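Local coordinates for protein 4-hydroxybenzoyl-CoA thioesterase (Pseudomonas sp. CBS3, PDB 1LO7) that hydrolyses 4-hydroxybenzoyl-CoA to 4-hydroxybenzoate and coenzyme A, the last step in converting 4-chlorobenzoate to 4-hydroxybenzoate, working as a hot-dog-fold homotetramer, at residues D15-P18 with V22-P25; C83-E86 with F92-R95. All blocks are in the same frame, centred on the assembly; numbering follows the deposited sequence.

Contact 1: residues D15-P18 with V22-P25; sequences DCDP and VWYP. Unlike the reference sequence in segment 22-25: Tyr24 (reference Phe). With 4CO (4-hydroxyphenacyl coenzyme A), chain B.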
# COMPACT_ATOMS: atom_id res chain seq x y z
N ASP A 15 1.85 7.18 -5.04
CA ASP A 15 2.06 7.47 -3.62
C ASP A 15 1.29 8.71 -3.19
O ASP A 15 1.29 9.07 -2.02
CB ASP A 15 3.54 7.75 -3.36
CG ASP A 15 4.37 6.52 -3.59
OD1 ASP A 15 3.95 5.42 -3.40
OD2 ASP A 15 5.61 6.76 -3.97
N CYS A 16 0.65 9.39 -4.15
CA CYS A 16 -0.12 10.63 -3.89
C CYS A 16 -1.61 10.40 -3.89
O CYS A 16 -2.13 9.46 -4.50
CB CYS A 16 0.25 11.73 -4.88
SG CYS A 16 2.03 12.10 -4.85
N ASP A 17 -2.29 11.29 -3.18
CA ASP A 17 -3.74 11.22 -3.05
C ASP A 17 -4.45 12.14 -4.05
O ASP A 17 -3.84 12.79 -4.90
CB ASP A 17 -4.15 11.54 -1.60
CG ASP A 17 -3.81 12.94 -1.19
OD1 ASP A 17 -3.57 13.84 -1.97
OD2 ASP A 17 -3.78 13.05 0.11
N PRO A 18 -5.78 12.18 -3.95
CA PRO A 18 -6.53 13.03 -4.85
C PRO A 18 -6.16 14.50 -4.70
O PRO A 18 -6.35 15.27 -5.62
CB PRO A 18 -8.00 12.80 -4.45
CG PRO A 18 -8.01 11.36 -3.95
CD PRO A 18 -6.69 11.26 -3.21
N VAL A 22 1.78 13.56 -1.28
CA VAL A 22 2.01 12.24 -0.68
C VAL A 22 0.93 11.88 0.34
O VAL A 22 0.70 12.65 1.27
CB VAL A 22 3.33 12.13 0.04
CG1 VAL A 22 3.47 10.69 0.55
CG2 VAL A 22 4.46 12.37 -0.90
N TRP A 23 0.31 10.72 0.17
CA TRP A 23 -0.69 10.23 1.11
C TRP A 23 0.12 9.78 2.32
O TRP A 23 1.00 8.97 2.20
CB TRP A 23 -1.47 9.07 0.48
CG TRP A 23 -2.58 8.60 1.38
CD1 TRP A 23 -3.48 9.36 2.06
CD2 TRP A 23 -2.90 7.25 1.65
NE1 TRP A 23 -4.37 8.58 2.77
CE2 TRP A 23 -4.02 7.26 2.53
CE3 TRP A 23 -2.34 6.05 1.26
CZ2 TRP A 23 -4.58 6.07 2.99
CZ3 TRP A 23 -2.91 4.87 1.71
CH2 TRP A 23 -4.04 4.90 2.55
N TYR A 24 -0.15 10.35 3.48
CA TYR A 24 0.66 10.07 4.68
C TYR A 24 1.14 8.66 5.08
O TYR A 24 2.26 8.51 5.56
CB TYR A 24 0.33 10.93 5.91
CG TYR A 24 -0.69 10.29 6.80
CD1 TYR A 24 -0.28 9.51 7.88
CD2 TYR A 24 -2.05 10.47 6.54
CE1 TYR A 24 -1.23 8.93 8.73
CE2 TYR A 24 -3.01 9.91 7.38
CZ TYR A 24 -2.59 9.15 8.47
OH TYR A 24 -3.52 8.58 9.29
N PRO A 25 0.31 7.64 4.90
CA PRO A 25 0.79 6.33 5.29
C PRO A 25 2.05 5.94 4.53
O PRO A 25 2.87 5.16 5.01
CB PRO A 25 -0.37 5.39 5.12
CG PRO A 25 -1.60 6.30 5.19
CD PRO A 25 -1.16 7.64 4.61
N1A 4CO B . 1.82 19.98 16.00
C2A 4CO B . 0.65 20.56 16.39
N3A 4CO B . -0.09 21.41 15.72
C4A 4CO B . 0.43 21.68 14.51
C5A 4CO B . 1.61 21.19 13.98
C6A 4CO B . 2.33 20.28 14.78
N6A 4CO B . 3.46 19.74 14.39
N7A 4CO B . 1.85 21.71 12.71
C8A 4CO B . 0.81 22.52 12.49
N9A 4CO B . -0.06 22.56 13.55
C1D 4CO B . -1.25 23.40 13.71
C2D 4CO B . -0.89 24.86 13.92
O2D 4CO B . -0.49 25.12 15.27
C3D 4CO B . -2.24 25.50 13.63
O3D 4CO B . -3.16 25.15 14.63
P3D 4CO B . -4.08 26.22 15.34
O7A 4CO B . -3.28 26.81 16.40
O8A 4CO B . -4.52 27.23 14.37
O9A 4CO B . -5.30 25.46 15.92
C4D 4CO B . -2.62 24.69 12.40
O4D 4CO B . -1.88 23.43 12.49
C5D 4CO B . -2.45 25.35 11.06
O5D 4CO B . -1.05 25.48 10.82
P1A 4CO B . -0.50 26.88 10.33
O1A 4CO B . 0.96 26.71 10.41
O2A 4CO B . -0.98 27.98 11.13
O3A 4CO B . -0.98 27.14 8.91
P2A 4CO B . -0.32 26.80 7.49
O4A 4CO B . -1.35 27.11 6.48
O5A 4CO B . 0.84 27.67 7.29
O6A 4CO B . 0.34 25.29 7.43
CBP 4CO B . -0.02 23.19 6.47
CCP 4CO B . -0.54 24.20 7.49
CDP 4CO B . 0.05 23.80 5.06
CEP 4CO B . -0.88 21.93 6.50
CAP 4CO B . 1.47 22.87 6.71
OAP 4CO B . 1.66 22.39 8.04
C9P 4CO B . 1.90 21.66 5.90
O9P 4CO B . 1.93 21.71 4.69
N8P 4CO B . 2.19 20.43 6.63
C7P 4CO B . 2.36 19.28 5.74
C6P 4CO B . 1.04 18.53 5.50
C5P 4CO B . 1.35 17.16 4.89
O5P 4CO B . 1.99 17.04 3.85
N4P 4CO B . 0.80 16.07 5.64
C3P 4CO B . 1.16 14.74 5.18
C2P 4CO B . 0.41 14.36 3.93
S1P 4CO B . -1.27 14.98 3.85
O1B 4CO B . -2.57 11.98 3.63
C1B 4CO B . -2.98 13.05 3.21
C2B 4CO B . -4.39 13.42 3.43
C3B 4CO B . -4.86 14.65 2.92
C4B 4CO B . -6.19 15.00 3.09
C5B 4CO B . -7.07 14.11 3.75
O2B 4CO B . -8.44 14.42 3.89
C6B 4CO B . -6.58 12.89 4.28
C7B 4CO B . -5.22 12.54 4.12
CB 4CO B . -2.08 14.00 2.52
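The active-site loop folds back on itself where Asp15-Pro18 meets Val22-Pro25, and a single backbone bridge pairs Cys16 with Val22. Asp15 O takes the N-H of Trp23 at 2.9 Å, a nearly straight bond (170°) in the carbonyl plane, and Val22 CA adds a weaker C-H contact to the same oxygen. The turn sets Asp17, the catalytic carboxylate, beside the bound 4-hydroxyphenacyl-CoA: with CG between the backbone N and the carbonyl carbon (chi1 64°), OD2 comes to 3.1 Å from the ligand methylene CB. In the hot-dog thioesterases this loop leads into the long central helix, here 25-41, and the ligand carbonyl sits at the helix start: its O1B accepts the N-H of Tyr24 at 2.9 Å, an arrangement likely to polarise a substrate thioester. Tyr24, a phenylalanine in the reference sequence, brings its ring edge to O1B, while Trp23 CD1 lies 3.2 Å from that oxygen. Pro25 CD lies over one face of the indole, 3.4 Å above its centre, and NE1 gives a hydrogen bond to Asp32 OD2 of a neighbouring subunit. Replacing Trp23 with an alanine would probably leave that Asp32 without its indole donor and open a gap beside O1B and Pro25.

Contact 2: residues C83-E86 with F92-R95; sequences CIKE and FVQR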
# COMPACT_ATOMS: atom_id res chain seq x y z
N CYS A 83 18.94 7.95 12.74
CA CYS A 83 19.90 7.67 13.80
C CYS A 83 19.17 7.14 15.01
O CYS A 83 17.95 7.19 15.12
CB CYS A 83 20.73 8.90 14.20
SG CYS A 83 19.75 10.13 15.09
N ILE A 84 19.93 6.59 15.93
CA ILE A 84 19.38 6.10 17.15
C ILE A 84 19.63 7.26 18.13
O ILE A 84 20.77 7.66 18.36
CB ILE A 84 20.08 4.87 17.65
CG1 ILE A 84 19.93 3.75 16.62
CG2 ILE A 84 19.48 4.48 19.03
CD1 ILE A 84 18.54 3.13 16.69
N LYS A 85 18.55 7.80 18.66
CA LYS A 85 18.55 8.91 19.58
C LYS A 85 18.87 8.44 21.00
O LYS A 85 19.57 9.11 21.74
CB LYS A 85 17.14 9.54 19.51
CG LYS A 85 16.90 10.87 20.20
CD LYS A 85 15.43 11.13 20.57
CE LYS A 85 15.13 12.56 21.03
NZ LYS A 85 14.75 12.66 22.46
N GLU A 86 18.34 7.26 21.40
CA GLU A 86 18.58 6.76 22.75
C GLU A 86 18.37 5.26 22.86
O GLU A 86 17.42 4.67 22.28
CB GLU A 86 17.57 7.51 23.66
CG GLU A 86 17.53 7.05 25.15
CD GLU A 86 16.36 7.69 25.89
OE1 GLU A 86 15.88 7.25 26.89
OE2 GLU A 86 15.88 8.75 25.28
N PHE A 92 14.38 1.33 22.03
CA PHE A 92 15.31 2.33 21.55
C PHE A 92 14.48 3.36 20.77
O PHE A 92 13.40 3.04 20.23
CB PHE A 92 16.46 1.71 20.74
CG PHE A 92 15.99 0.96 19.50
CD1 PHE A 92 15.77 -0.43 19.53
CD2 PHE A 92 15.73 1.63 18.29
CE1 PHE A 92 15.32 -1.13 18.41
CE2 PHE A 92 15.29 0.94 17.15
CZ PHE A 92 15.08 -0.45 17.20
N VAL A 93 14.99 4.56 20.71
CA VAL A 93 14.31 5.64 20.01
C VAL A 93 15.09 5.84 18.75
O VAL A 93 16.28 6.11 18.79
CB VAL A 93 14.30 6.94 20.85
CG1 VAL A 93 13.62 8.06 20.04
CG2 VAL A 93 13.60 6.79 22.22
N GLN A 94 14.39 5.68 17.62
CA GLN A 94 14.99 5.85 16.32
C GLN A 94 14.37 7.12 15.67
O GLN A 94 13.16 7.21 15.47
CB GLN A 94 14.77 4.61 15.41
CG GLN A 94 15.70 4.55 14.20
CD GLN A 94 15.65 3.18 13.53
OE1 GLN A 94 16.66 2.69 12.98
NE2 GLN A 94 14.50 2.54 13.58
N ARG A 95 15.23 8.07 15.38
CA ARG A 95 14.77 9.32 14.79
C ARG A 95 15.02 9.35 13.29
O ARG A 95 16.09 8.92 12.80
CB ARG A 95 15.50 10.51 15.44
CG ARG A 95 15.24 11.83 14.65
CD ARG A 95 15.59 13.07 15.46
NE ARG A 95 14.71 13.20 16.60
CZ ARG A 95 14.80 14.19 17.48
NH1 ARG A 95 15.73 15.14 17.38
NH2 ARG A 95 13.95 14.23 18.48
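A classic beta bulge interrupts the antiparallel hairpin of strands 77-87 and 91-101, part of the curved sheet of the hot-dog fold: Lys85 and Glu86 both stand opposite Val93. Before the bulge, Cys83 and Arg95 form a hydrogen-bonded pair. Cys83 N gives to Arg95 O at 3.0 Å, and Arg95 N returns a bond to Cys83 O at 2.9 Å. At the bulge Val93 serves both residues: its O accepts Lys85 N at 2.8 Å, with the donor tilted 24° from the carbonyl plane, and its N gives to Glu86 O at 2.9 Å. Phe92 and Gln94 turn their backbone bonds the other way, to Arg117 and Glu115 of strand 107-123.

Ile84 and Gln94 point to the face covered by helix 25-41, where Tyr38 touches both. There the branched Ile84 reaches the aromatic side chain obliquely, CD1 lying 3.6 Å from Phe92 CD2; the Phe92 ring also meets Phe39 and Phe119, so a large apolar residue suits this buried place.

The other face, bearing Cys83, Glu86, Val93 and Arg95, is more polar. Glu86 OE1 forms a salt bridge with Arg88. Lys85 NZ and Arg95 NH2 are like charges 4.4 Å apart, probably offset by Asp114, which salt-bridges Arg95 NE and also touches Lys85. Lys85, its CG anti to the backbone N (chi1 -170°), runs alongside Val93: CD packs on Val93 CG1 (3.6 Å) and lies over one face of the Arg95 guanidinium, and CE is 3.3 Å from Arg95 NH2.

Contact 1 is wholly buried, in a loop leading into helix 25-41, whereas contact 2 is only partly buried, with one face of its hairpin turned to that helix and the other carrying charged side chains. Their centres lie about 26 Å apart on opposite sides of the chain's centre, and they do not touch. Residues 15-18 and 22-25 share a single backbone hydrogen bond and leave polar groups for the ligand and for neighbouring subunits; residues 83-86 and 92-95 share four and meet no other protein chain. Helix 25-41 is their common neighbour: Trp30 packs on contact 1, and Tyr38, two turns further along, packs on contact 2.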